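Local coordinates for tudor domain-containing protein 1 (Homo sapiens, PDB 5M9N) that binds arginine-methylated partners such as Piwi proteins through its Tudor domains and probably helps piRNA-guided repression of transposons during spermatogenesis, at residues A[145-150]-A[186-191]; A[34-39]-A[176-181]; A[44-49]-A[163-168]; A[116-121]-A[141-146]; A[151-156]-A[212-217]. All blocks are in the same frame, centred on the assembly; numbering follows the deposited sequence.

In the fold
The chain is an extended Tudor domain, a five-stranded Tudor core joined to an OB-like SN domain. Contacts 1, 2, 3 and 5 lie in the OB-like part and contact 4 where the two halves meet. Contacts 1 and 2, with centres 12 Å apart, share one sheet through neighbouring strands 177-184 and 189-195, and Ile146 packs on Phe37. Contact 3 sets helix 162-172 against the hairpin of that sheet, and contact 5, its centre about 12 Å away, continues the packing through Phe213. Contact 4 shares Ala145 and Ile146 with contact 1; its Tyr117 and Tyr120 touch the modified side chain of the bound peptide, while contact 5 lies about 27 Å off, centre to centre.

Contact 1. Residues A[145-150]-A[186-191]; sequences AIKCVL and ENSSLV
Lys147, Cys148 and Val149 meet Ser188, Ser189 and Leu190 in a parallel strand pair, 146-150 beside 189-191, within the OB-like barrel of the extended Tudor domain. Three backbone bonds zip the strands together: Ser189 N to Lys147 O at 2.9 Å and nearly straight, then Val149 N to Ser189 O, then Val191 N to Val149 O. The tight part is the Cys148-Val191 end. There CB of Cys148 rests on Val191 CG2 at 3.9 Å, both valine methyls lie 4.1 Å from Cys148 SG, and Phe50 and Val179 close in from the neighbouring strands. On the other face Val149 and Leu190 cross obliquely, CG1 to CD1 at 3.7 Å. The end at Lys147, Ser188 and Ser189 is looser and hydrated. Lys147 CG, anti to the backbone N (chi1 179°), lies 3.5 Å from Ser188 CB; in the conformer described, later bends carry NZ back over the carbonyl of Cys148, 2.8 Å from its O and well above the carbonyl plane. A water held by Lys147 NZ at 2.7 Å also bonds Ser188 OG. A second water gives a proton to Lys147 O and bonds Ser189 OG, whose protein partner is Lys184. The pair is therefore sealed by apolar groups at one end and partly hydrated at the other, where the serine hydroxyls meet the lysine's NZ and O through water.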
# COMPACT_ATOMS: atom_id res chain seq x y z
N ALA A 145 1.97 2.99 -1.95
CA ALA A 145 1.49 1.62 -2.05
C ALA A 145 0.63 1.58 -3.29
O ALA A 145 -0.35 2.31 -3.38
CB ALA A 145 0.67 1.21 -0.85
N ILE A 146 1.06 0.83 -4.30
CA ILE A 146 0.34 0.81 -5.56
C ILE A 146 -0.60 -0.39 -5.53
O ILE A 146 -0.14 -1.51 -5.39
CB ILE A 146 1.30 0.71 -6.74
CG1 ILE A 146 2.19 1.95 -6.83
CG2 ILE A 146 0.54 0.60 -8.04
CD1 ILE A 146 3.56 1.60 -7.32
N LYS A 147 -1.92 -0.15 -5.65
CA LYS A 147 -2.90 -1.20 -5.60
C LYS A 147 -3.00 -1.93 -6.93
O LYS A 147 -3.18 -1.31 -7.97
CB LYS A 147 -4.28 -0.64 -5.23
CG LYS A 147 -5.36 -1.70 -5.17
CD LYS A 147 -4.97 -2.85 -4.28
CE LYS A 147 -5.95 -3.99 -4.50
NZ LYS A 147 -6.28 -4.42 -5.90
N CYS A 148 -2.88 -3.25 -6.87
CA CYS A 148 -2.72 -4.10 -8.01
C CYS A 148 -3.67 -5.28 -7.99
O CYS A 148 -4.06 -5.79 -6.94
CB CYS A 148 -1.29 -4.67 -8.02
SG CYS A 148 -0.04 -3.39 -8.25
N VAL A 149 -3.99 -5.73 -9.21
CA VAL A 149 -4.66 -6.96 -9.48
C VAL A 149 -3.81 -7.72 -10.51
O VAL A 149 -3.37 -7.14 -11.47
CB VAL A 149 -5.97 -6.64 -10.19
CG1 VAL A 149 -6.68 -7.92 -10.64
CG2 VAL A 149 -6.84 -5.77 -9.31
N LEU A 150 -3.60 -9.01 -10.28
CA LEU A 150 -2.74 -9.81 -11.10
C LEU A 150 -3.45 -10.16 -12.41
O LEU A 150 -4.51 -10.76 -12.37
CB LEU A 150 -2.32 -11.08 -10.34
CG LEU A 150 -1.15 -11.78 -11.07
CD1 LEU A 150 0.14 -10.99 -10.94
CD2 LEU A 150 -0.92 -13.19 -10.58
N GLU A 186 -10.60 0.97 -12.07
CA GLU A 186 -11.12 2.15 -11.40
C GLU A 186 -10.27 2.54 -10.20
O GLU A 186 -9.83 3.69 -10.10
CB GLU A 186 -12.60 1.96 -11.00
CG GLU A 186 -13.23 3.26 -10.48
CD GLU A 186 -14.69 3.10 -10.08
OE1 GLU A 186 -15.46 2.68 -10.94
OE2 GLU A 186 -15.05 3.39 -8.91
N ASN A 187 -10.04 1.63 -9.28
CA ASN A 187 -9.23 1.99 -8.13
C ASN A 187 -7.86 1.28 -8.10
O ASN A 187 -7.15 1.36 -7.11
CB ASN A 187 -10.03 1.83 -6.83
CG ASN A 187 -11.14 2.88 -6.70
OD1 ASN A 187 -10.99 3.90 -5.99
ND2 ASN A 187 -12.27 2.65 -7.40
N SER A 188 -7.46 0.64 -9.21
CA SER A 188 -6.17 -0.09 -9.21
C SER A 188 -5.51 -0.31 -10.57
O SER A 188 -6.04 0.11 -11.58
CB SER A 188 -6.39 -1.43 -8.54
OG SER A 188 -7.26 -2.20 -9.25
N SER A 189 -4.33 -0.92 -10.55
CA SER A 189 -3.65 -1.36 -11.76
C SER A 189 -3.67 -2.86 -11.96
O SER A 189 -3.37 -3.60 -11.05
CB SER A 189 -2.21 -0.90 -11.75
OG SER A 189 -2.13 0.49 -11.60
N LEU A 190 -4.00 -3.30 -13.18
CA LEU A 190 -3.86 -4.67 -13.58
C LEU A 190 -2.40 -4.83 -14.01
O LEU A 190 -1.95 -4.09 -14.85
CB LEU A 190 -4.77 -4.96 -14.77
CG LEU A 190 -4.95 -6.43 -15.15
CD1 LEU A 190 -5.69 -7.26 -14.11
CD2 LEU A 190 -5.67 -6.55 -16.51
N VAL A 191 -1.69 -5.79 -13.46
CA VAL A 191 -0.23 -5.90 -13.71
C VAL A 191 0.19 -7.34 -13.96
O VAL A 191 -0.51 -8.29 -13.59
CB VAL A 191 0.61 -5.38 -12.49
CG1 VAL A 191 0.45 -3.89 -12.27
CG2 VAL A 191 0.35 -6.19 -11.25
O HOH W 1 -2.69 1.24 -9.01
O HOH W 2 -8.52 -3.69 -7.25

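Contact 2. Residues A[34-39]-A[176-181]; sequences GDEFCG and IITVKV
Phe37 and Val179 form a hydrogen-bonded pair between antiparallel strands 36-39 and 177-181, in the curved sheet of the OB-like barrel. The first shell is the ring itself. Val179 CB sits over one face, offset toward the rim, 3.7 Å from the ring centroid in a CH-pi contact; CG1 leans on CE2 and CZ, and CG2 on CE1. Phe37 CG lies between the backbone N and the carbonyl carbon (chi1 61°), which starts the ring toward its neighbour. The two side chains run side by side in the same direction. Gly39, on the same face, has no side chain to compete for the space beside CE1. Around this core runs a ladder of backbone bonds. Phe37 and Val179 bond each other twice, as do Gly39 and Ile177, and Val181 N reaches Asp35 O at 2.9 Å with an almost straight N-H. On the opposite face Glu36 and Lys180 lie alongside one another, CG to CG at 3.9 Å. Their charged atoms, Glu36 OE2 and Lys180 NZ, stay 5.2 Å apart; the lysine makes its salt bridge with Glu192 instead. Farther out, Leu31 and Gln54 pack on Phe37, Val191 and Leu193 pack on Val179, and Asp35 OD2 accepts a bond from Asn32 N. At the outer end, Gly34 N closes the ladder on Val181 O at 2.9 Å.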
# COMPACT_ATOMS: atom_id res chain seq x y z
N GLY A 34 1.63 -0.03 -19.98
CA GLY A 34 2.94 -0.25 -20.58
C GLY A 34 4.12 0.17 -19.71
O GLY A 34 5.22 -0.25 -19.98
N ASP A 35 3.91 0.94 -18.63
CA ASP A 35 5.01 1.19 -17.70
C ASP A 35 5.46 -0.11 -17.10
O ASP A 35 4.64 -0.97 -16.76
CB ASP A 35 4.63 2.12 -16.55
CG ASP A 35 4.43 3.55 -17.00
OD1 ASP A 35 4.53 3.85 -18.21
OD2 ASP A 35 4.14 4.38 -16.15
N GLU A 36 6.78 -0.27 -17.01
CA GLU A 36 7.37 -1.30 -16.21
C GLU A 36 8.20 -0.60 -15.13
O GLU A 36 8.77 0.49 -15.36
CB GLU A 36 8.28 -2.20 -17.02
CG GLU A 36 7.63 -2.93 -18.15
CD GLU A 36 8.62 -3.86 -18.85
OE1 GLU A 36 9.66 -3.36 -19.34
OE2 GLU A 36 8.36 -5.07 -18.89
N PHE A 37 8.26 -1.18 -13.95
CA PHE A 37 9.20 -0.65 -12.95
C PHE A 37 9.68 -1.78 -12.12
O PHE A 37 8.99 -2.82 -12.01
CB PHE A 37 8.58 0.45 -12.11
CG PHE A 37 7.39 -0.00 -11.32
CD1 PHE A 37 7.55 -0.58 -10.05
CD2 PHE A 37 6.10 0.18 -11.82
CE1 PHE A 37 6.45 -0.95 -9.31
CE2 PHE A 37 4.99 -0.18 -11.07
CZ PHE A 37 5.16 -0.73 -9.82
N CYS A 38 10.85 -1.59 -11.51
CA CYS A 38 11.37 -2.58 -10.55
C CYS A 38 10.71 -2.21 -9.25
O CYS A 38 10.79 -1.08 -8.83
CB CYS A 38 12.91 -2.55 -10.39
SG CYS A 38 13.70 -3.22 -11.87
N GLY A 39 10.05 -3.19 -8.62
CA GLY A 39 9.49 -2.97 -7.31
C GLY A 39 9.46 -4.17 -6.41
O GLY A 39 9.97 -5.24 -6.75
N ILE A 176 13.15 -8.48 -5.86
CA ILE A 176 12.92 -7.36 -6.72
C ILE A 176 12.16 -7.97 -7.89
O ILE A 176 12.60 -8.96 -8.45
CB ILE A 176 14.21 -6.66 -7.23
CG1 ILE A 176 15.29 -6.53 -6.15
CG2 ILE A 176 13.88 -5.24 -7.73
CD1 ILE A 176 16.68 -6.31 -6.75
N ILE A 177 11.02 -7.37 -8.23
CA ILE A 177 10.10 -7.88 -9.22
C ILE A 177 9.95 -6.80 -10.26
O ILE A 177 9.96 -5.63 -9.93
CB ILE A 177 8.71 -8.18 -8.55
CG1 ILE A 177 8.89 -9.30 -7.52
CG2 ILE A 177 7.65 -8.59 -9.55
CD1 ILE A 177 9.57 -10.56 -8.04
N THR A 178 9.83 -7.20 -11.51
CA THR A 178 9.40 -6.29 -12.56
C THR A 178 7.85 -6.27 -12.55
O THR A 178 7.21 -7.31 -12.76
CB THR A 178 9.94 -6.68 -13.93
OG1 THR A 178 11.38 -6.70 -13.87
CG2 THR A 178 9.49 -5.71 -14.97
N VAL A 179 7.28 -5.11 -12.32
CA VAL A 179 5.82 -4.90 -12.37
C VAL A 179 5.53 -4.24 -13.68
O VAL A 179 6.10 -3.20 -13.97
CB VAL A 179 5.37 -3.93 -11.25
CG1 VAL A 179 3.85 -3.70 -11.30
CG2 VAL A 179 5.77 -4.49 -9.92
N LYS A 180 4.67 -4.85 -14.49
CA LYS A 180 4.29 -4.31 -15.76
C LYS A 180 2.80 -3.99 -15.75
O LYS A 180 2.01 -4.90 -15.50
CB LYS A 180 4.61 -5.35 -16.84
CG LYS A 180 4.26 -4.94 -18.25
CD LYS A 180 4.84 -5.98 -19.18
CE LYS A 180 4.20 -6.03 -20.54
NZ LYS A 180 4.20 -7.42 -21.06
N VAL A 181 2.44 -2.75 -16.04
CA VAL A 181 1.03 -2.31 -16.06
C VAL A 181 0.39 -2.77 -17.38
O VAL A 181 0.81 -2.36 -18.46
CB VAL A 181 0.90 -0.78 -15.92
CG1 VAL A 181 -0.57 -0.37 -15.79
CG2 VAL A 181 1.72 -0.25 -14.74

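Contact 3. Residues A[44-49]-A[163-168]; sequences IQTPED and EAICLM
Met168 and Ile165 reach from helix 162-172 to Ile44 and Pro47 in the connection between strands 36-44 and 49-54; the helix packs against the beta hairpin of these strands in the OB-like domain. No hydrogen bond crosses; the join is apolar. The methionine starts at CB, which points at the hairpin. CG, anti to the backbone N (chi1 -178°), meets Ile44 CD1 at 4.0 Å. The chain stays extended, and the methionine and proline side chains slide past each other in opposite directions, SD 3.8 Å from Pro47 CA and 3.9 Å from Pro47 CG. SD is also 4.2 Å from Ile44 CG2. At the tip, CE likewise lies 4.0 Å from Ile44 CD1. Phe50 and Val204 also pack on this side chain. One turn earlier on the helix, Ile165 sets CG1 against Pro47 CD, the two side chains crossing at about a right angle, and brings CD1 to within 3.7 Å of Gln45 O. The partner loop has a defined shape: Gln45 and Thr46 both face Asp49 in a classic beta bulge, and Thr46 to Asp49 form a type I turn. Asp49 O therefore accepts from two backbone nitrogens, Gln45 N and Thr46 N. Trp160 packs on Pro47 and bonds the Glu48 carboxylate. Thr46 OG1 completes the loop as an ST turn, taking the N-H of Glu48 at 2.8 Å.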
# COMPACT_ATOMS: atom_id res chain seq x y z
N ILE A 44 -0.00 -8.43 0.51
CA ILE A 44 -0.84 -9.28 -0.34
C ILE A 44 -2.05 -9.73 0.44
O ILE A 44 -1.88 -10.43 1.42
CB ILE A 44 -0.12 -10.60 -0.79
CG1 ILE A 44 1.12 -10.26 -1.65
CG2 ILE A 44 -1.04 -11.56 -1.57
CD1 ILE A 44 1.94 -11.49 -2.02
N GLN A 45 -3.25 -9.33 -0.00
CA GLN A 45 -4.50 -10.02 0.42
C GLN A 45 -4.74 -11.23 -0.43
O GLN A 45 -4.80 -12.33 0.07
CB GLN A 45 -5.72 -9.06 0.40
CG GLN A 45 -5.63 -8.02 1.52
CD GLN A 45 -5.61 -8.63 2.88
OE1 GLN A 45 -6.32 -9.57 3.14
NE2 GLN A 45 -4.75 -8.16 3.75
N THR A 46 -4.88 -11.04 -1.73
CA THR A 46 -5.01 -12.14 -2.67
C THR A 46 -4.32 -11.71 -3.96
O THR A 46 -3.97 -10.54 -4.10
CB THR A 46 -6.50 -12.39 -3.09
OG1 THR A 46 -6.91 -11.31 -3.91
CG2 THR A 46 -7.43 -12.45 -1.87
N PRO A 47 -4.31 -12.59 -4.95
CA PRO A 47 -3.85 -12.20 -6.25
C PRO A 47 -4.62 -11.10 -6.92
O PRO A 47 -4.05 -10.46 -7.78
CB PRO A 47 -3.93 -13.49 -7.04
CG PRO A 47 -3.64 -14.53 -6.03
CD PRO A 47 -4.40 -14.06 -4.86
N GLU A 48 -5.85 -10.84 -6.50
CA GLU A 48 -6.62 -9.71 -7.01
C GLU A 48 -6.60 -8.52 -6.07
O GLU A 48 -7.30 -7.56 -6.31
CB GLU A 48 -8.09 -10.18 -7.27
CG GLU A 48 -8.25 -10.95 -8.58
CD GLU A 48 -9.21 -12.12 -8.52
OE1 GLU A 48 -9.89 -12.32 -7.48
OE2 GLU A 48 -9.29 -12.87 -9.50
N ASP A 49 -5.85 -8.58 -4.98
CA ASP A 49 -5.80 -7.49 -4.02
C ASP A 49 -4.45 -7.44 -3.31
O ASP A 49 -4.22 -8.15 -2.36
CB ASP A 49 -7.00 -7.65 -3.02
CG ASP A 49 -7.13 -6.52 -2.07
OD1 ASP A 49 -6.44 -5.49 -2.14
OD2 ASP A 49 -7.95 -6.67 -1.15
N GLU A 163 -3.50 -21.33 0.39
CA GLU A 163 -2.42 -21.98 -0.28
C GLU A 163 -1.96 -21.31 -1.57
O GLU A 163 -0.77 -21.34 -1.88
CB GLU A 163 -2.80 -23.42 -0.61
CG GLU A 163 -1.61 -24.17 -1.16
CD GLU A 163 -1.67 -25.66 -0.94
OE1 GLU A 163 -2.79 -26.16 -0.71
OE2 GLU A 163 -0.58 -26.31 -1.03
N ALA A 164 -2.89 -20.79 -2.37
CA ALA A 164 -2.50 -20.05 -3.58
C ALA A 164 -1.76 -18.79 -3.16
O ALA A 164 -0.74 -18.44 -3.72
CB ALA A 164 -3.72 -19.67 -4.41
N ILE A 165 -2.32 -18.13 -2.16
CA ILE A 165 -1.74 -16.91 -1.59
C ILE A 165 -0.32 -17.12 -0.99
O ILE A 165 0.56 -16.30 -1.18
CB ILE A 165 -2.73 -16.36 -0.55
CG1 ILE A 165 -4.01 -15.87 -1.27
CG2 ILE A 165 -2.11 -15.24 0.26
CD1 ILE A 165 -5.25 -15.93 -0.37
N CYS A 166 -0.16 -18.23 -0.28
CA CYS A 166 1.13 -18.68 0.23
C CYS A 166 2.16 -18.81 -0.88
O CYS A 166 3.25 -18.29 -0.79
CB CYS A 166 0.95 -20.04 0.90
SG CYS A 166 2.42 -20.60 1.75
N LEU A 167 1.78 -19.50 -1.94
CA LEU A 167 2.61 -19.68 -3.09
C LEU A 167 2.99 -18.36 -3.74
O LEU A 167 4.15 -18.17 -4.07
CB LEU A 167 1.91 -20.55 -4.12
CG LEU A 167 2.69 -20.73 -5.43
CD1 LEU A 167 4.05 -21.42 -5.20
CD2 LEU A 167 1.88 -21.49 -6.44
N MET A 168 2.02 -17.48 -3.96
CA MET A 168 2.31 -16.14 -4.46
C MET A 168 3.34 -15.40 -3.58
O MET A 168 4.27 -14.78 -4.12
CB MET A 168 1.04 -15.28 -4.59
CG MET A 168 1.33 -13.90 -5.16
SD MET A 168 -0.16 -12.89 -5.42
CE MET A 168 0.59 -11.30 -5.81

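Contact 4. Residues A[116-121]-A[141-146]; sequences GYVDYG and LPMQAI
Asp119 and Val118 meet Gln144 and Ala145 where the turn after strand 112-117 of the Tudor core touches the connection leading into the OB-like domain. Along that connection Leu141 comes first, giving its carbonyl to Arg101. Pro142 follows, its O receiving Gln144 NE2 at 2.7 Å from above the carbonyl plane, a short-range bond that folds the glutamine back on its own segment. Met143 then crosses the valine, SD 3.9 Å from Val118 CB, with CG against Val118 CG2. Gln144 supplies the shorter of the two direct bonds between the segments: its backbone N meets Asp119 OD1 at 2.7 Å, on the lone pair turned away from the other oxygen. The same OD1 also takes a salt bridge from Arg101, so one carboxylate oxygen ties the connection to strand 99-109 and any negative charge on it is probably well compensated. Ala145 N bonds Val118 O at 3.2 Å, and its methyl points at the turn, 3.5 Å from Tyr120 N. The turn is itself tightened by Tyr117 O, which accepts from both Tyr120 N and Gly121 N. Tyr117 ends the strand and Tyr120 lies in the turn; both pack on the modified side chain of the bound peptide, as expected of a Tudor aromatic cage. A water bridges the two segments, donating to Val118 O at 2.7 Å and to Ala145 O at 2.9 Å.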
# COMPACT_ATOMS: atom_id res chain seq x y z
N GLY A 116 -5.74 2.52 6.99
CA GLY A 116 -4.87 1.92 5.95
C GLY A 116 -3.61 2.73 5.74
O GLY A 116 -3.68 3.97 5.62
N TYR A 117 -2.46 2.07 5.77
CA TYR A 117 -1.18 2.78 5.60
C TYR A 117 -0.96 3.00 4.13
O TYR A 117 -0.69 2.03 3.37
CB TYR A 117 -0.05 2.01 6.23
CG TYR A 117 -0.16 1.99 7.74
CD1 TYR A 117 0.12 3.11 8.49
CD2 TYR A 117 -0.65 0.87 8.41
CE1 TYR A 117 0.01 3.10 9.86
CE2 TYR A 117 -0.77 0.87 9.78
CZ TYR A 117 -0.48 2.00 10.51
OH TYR A 117 -0.57 1.97 11.90
N VAL A 118 -1.11 4.24 3.71
CA VAL A 118 -1.24 4.50 2.28
C VAL A 118 0.10 4.35 1.49
O VAL A 118 0.14 4.30 0.26
CB VAL A 118 -1.78 5.89 1.99
CG1 VAL A 118 -3.21 5.98 2.43
CG2 VAL A 118 -0.91 6.99 2.60
N ASP A 119 1.15 4.28 2.20
CA ASP A 119 2.48 4.09 1.54
C ASP A 119 2.98 2.67 1.57
O ASP A 119 4.08 2.36 0.95
CB ASP A 119 3.44 5.02 2.23
CG ASP A 119 3.16 6.44 1.92
OD1 ASP A 119 2.94 6.80 0.70
OD2 ASP A 119 3.24 7.21 2.89
N TYR A 120 2.21 1.78 2.21
CA TYR A 120 2.65 0.41 2.48
C TYR A 120 1.62 -0.61 2.14
O TYR A 120 1.98 -1.70 1.69
CB TYR A 120 3.16 0.19 3.94
CG TYR A 120 4.41 0.92 4.20
CD1 TYR A 120 4.38 2.27 4.53
CD2 TYR A 120 5.66 0.29 4.09
CE1 TYR A 120 5.51 2.99 4.71
CE2 TYR A 120 6.84 1.01 4.25
CZ TYR A 120 6.75 2.35 4.58
OH TYR A 120 7.82 3.17 4.74
N GLY A 121 0.34 -0.34 2.41
CA GLY A 121 -0.71 -1.22 2.05
C GLY A 121 -1.33 -2.06 3.12
O GLY A 121 -2.41 -2.68 2.89
N LEU A 141 4.76 14.06 -1.41
CA LEU A 141 5.08 12.74 -1.94
C LEU A 141 3.80 12.01 -2.36
O LEU A 141 2.87 11.97 -1.58
CB LEU A 141 5.82 11.89 -0.89
CG LEU A 141 6.45 10.59 -1.46
CD1 LEU A 141 7.56 10.99 -2.41
CD2 LEU A 141 7.02 9.66 -0.40
N PRO A 142 3.73 11.46 -3.60
CA PRO A 142 2.58 10.62 -3.88
C PRO A 142 2.55 9.38 -3.00
O PRO A 142 3.59 8.87 -2.55
CB PRO A 142 2.70 10.28 -5.37
CG PRO A 142 3.76 11.15 -5.93
CD PRO A 142 4.44 11.87 -4.82
N MET A 143 1.33 8.90 -2.76
CA MET A 143 1.12 7.69 -2.02
C MET A 143 1.86 6.49 -2.64
O MET A 143 1.79 6.22 -3.86
CB MET A 143 -0.38 7.39 -1.91
CG MET A 143 -1.16 8.43 -1.14
SD MET A 143 -2.91 8.02 -1.02
CE MET A 143 -3.36 8.19 -2.74
N GLN A 144 2.64 5.80 -1.84
CA GLN A 144 3.56 4.85 -2.40
C GLN A 144 3.08 3.40 -2.55
O GLN A 144 3.82 2.62 -3.17
CB GLN A 144 4.85 4.90 -1.63
CG GLN A 144 5.51 6.29 -1.73
CD GLN A 144 6.10 6.58 -3.09
OE1 GLN A 144 6.94 5.79 -3.60
NE2 GLN A 144 5.76 7.71 -3.66
N ALA A 145 1.97 2.99 -1.95
CA ALA A 145 1.49 1.62 -2.05
C ALA A 145 0.63 1.58 -3.29
O ALA A 145 -0.35 2.31 -3.38
CB ALA A 145 0.67 1.21 -0.85
N ILE A 146 1.06 0.83 -4.30
CA ILE A 146 0.34 0.81 -5.56
C ILE A 146 -0.60 -0.39 -5.53
O ILE A 146 -0.14 -1.51 -5.39
CB ILE A 146 1.30 0.71 -6.74
CG1 ILE A 146 2.19 1.95 -6.83
CG2 ILE A 146 0.54 0.60 -8.04
CD1 ILE A 146 3.56 1.60 -7.32
O HOH W 3 -1.81 3.93 -1.53

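Contact 5. Residues A[151-156]-A[212-217]; sequences AGVKPS and GFAVGE
Glu217 sets its carboxylate against the Lys154 chain: Lys154 CG stands over the flat group, 3.2 Å from OE1 and 3.5 Å from CD, while OE2 is bonded to two waters, the one shared with Gly152 N donating to it. The charged ends stay apart, Lys154 NZ lying 5.2 Å from Glu217 OE1. Phe213 and Pro155 turn away from the partner segment, the Phe213 ring packing on Glu163, Ala164 and Leu167 of helix 162-172 and Pro155 on Trp160 and Glu48. Between them runs a short two-stranded antiparallel ribbon, 153-155 with 214-216. Lys154 and Val215 bond each other twice, Val215 N to Lys154 O at 2.8 Å. Beyond the ribbon Ser156 grips the turn after helix 204-210 with two donors, N to Phe213 O at 2.8 Å and OG to Gly212 O at 2.9 Å. Its CB touches Val215 CG1. On the inner side Val153 CG1 rests on Ala214 CB at 3.8 Å, with Leu209 and Trp160 beside them. The ribbon thus ties the last modelled residues back to the OB-like domain mainly by backbone and serine bonds; the glutamate meets the lysine through CG and CD, while waters tie it to the backbone of 152-153.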
# COMPACT_ATOMS: atom_id res chain seq x y z
N ALA A 151 -2.90 -9.73 -13.55
CA ALA A 151 -3.44 -9.97 -14.93
C ALA A 151 -3.53 -11.42 -15.33
O ALA A 151 -2.68 -12.24 -14.97
CB ALA A 151 -2.58 -9.25 -16.00
N GLY A 152 -4.60 -11.72 -16.08
CA GLY A 152 -4.76 -12.98 -16.81
C GLY A 152 -5.24 -14.16 -16.00
O GLY A 152 -5.26 -15.27 -16.53
N VAL A 153 -5.61 -13.97 -14.73
CA VAL A 153 -5.93 -15.09 -13.84
C VAL A 153 -7.21 -14.88 -13.08
O VAL A 153 -7.58 -13.77 -12.77
CB VAL A 153 -4.82 -15.42 -12.81
CG1 VAL A 153 -3.62 -15.98 -13.52
CG2 VAL A 153 -4.49 -14.23 -11.88
N LYS A 154 -7.89 -16.01 -12.83
CA LYS A 154 -9.04 -16.10 -11.93
C LYS A 154 -8.80 -17.28 -11.02
O LYS A 154 -8.14 -18.25 -11.45
CB LYS A 154 -10.29 -16.42 -12.70
CG LYS A 154 -10.70 -15.45 -13.78
CD LYS A 154 -11.46 -16.18 -14.90
CE LYS A 154 -12.63 -17.01 -14.40
NZ LYS A 154 -13.59 -17.29 -15.50
N PRO A 155 -9.35 -17.26 -9.80
CA PRO A 155 -9.16 -18.37 -8.87
C PRO A 155 -9.86 -19.62 -9.37
O PRO A 155 -11.07 -19.54 -9.65
CB PRO A 155 -9.86 -17.89 -7.59
CG PRO A 155 -10.75 -16.77 -8.00
CD PRO A 155 -10.18 -16.17 -9.23
N SER A 156 -9.17 -20.75 -9.46
CA SER A 156 -9.75 -21.92 -10.15
C SER A 156 -10.96 -22.53 -9.43
O SER A 156 -11.66 -23.31 -10.05
CB SER A 156 -8.72 -23.00 -10.50
OG SER A 156 -8.41 -23.85 -9.42
N GLY A 212 -2.32 -25.19 -10.72
CA GLY A 212 -3.73 -25.52 -10.51
C GLY A 212 -4.56 -24.35 -10.02
O GLY A 212 -5.70 -24.20 -10.43
N PHE A 213 -3.96 -23.50 -9.17
CA PHE A 213 -4.70 -22.54 -8.36
C PHE A 213 -5.45 -21.51 -9.19
O PHE A 213 -6.51 -21.02 -8.77
CB PHE A 213 -3.77 -21.83 -7.36
CG PHE A 213 -2.98 -22.77 -6.46
CD1 PHE A 213 -3.63 -23.74 -5.70
CD2 PHE A 213 -1.59 -22.69 -6.40
CE1 PHE A 213 -2.91 -24.60 -4.89
CE2 PHE A 213 -0.88 -23.56 -5.58
CZ PHE A 213 -1.53 -24.51 -4.83
N ALA A 214 -4.94 -21.21 -10.38
CA ALA A 214 -5.56 -20.22 -11.24
C ALA A 214 -6.02 -20.82 -12.54
O ALA A 214 -5.53 -21.83 -12.95
CB ALA A 214 -4.57 -19.12 -11.53
N VAL A 215 -6.97 -20.13 -13.17
CA VAL A 215 -7.45 -20.42 -14.53
C VAL A 215 -7.38 -19.13 -15.36
O VAL A 215 -7.45 -18.02 -14.81
CB VAL A 215 -8.91 -21.00 -14.53
CG1 VAL A 215 -8.97 -22.40 -13.91
CG2 VAL A 215 -9.90 -20.07 -13.84
N GLY A 216 -7.26 -19.27 -16.68
CA GLY A 216 -7.04 -18.14 -17.59
C GLY A 216 -8.23 -17.22 -17.84
O GLY A 216 -9.39 -17.65 -17.73
N GLU A 217 -7.96 -15.95 -18.15
CA GLU A 217 -8.95 -15.05 -18.77
C GLU A 217 -8.31 -14.05 -19.73
O GLU A 217 -7.17 -13.65 -19.53
CB GLU A 217 -9.73 -14.29 -17.71
CG GLU A 217 -8.86 -13.65 -16.65
CD GLU A 217 -9.64 -12.71 -15.76
OE1 GLU A 217 -10.87 -12.87 -15.65
OE2 GLU A 217 -9.01 -11.81 -15.18
O HOH W 4 -6.86 -9.99 -16.77
O HOH W 5 -6.88 -11.07 -13.61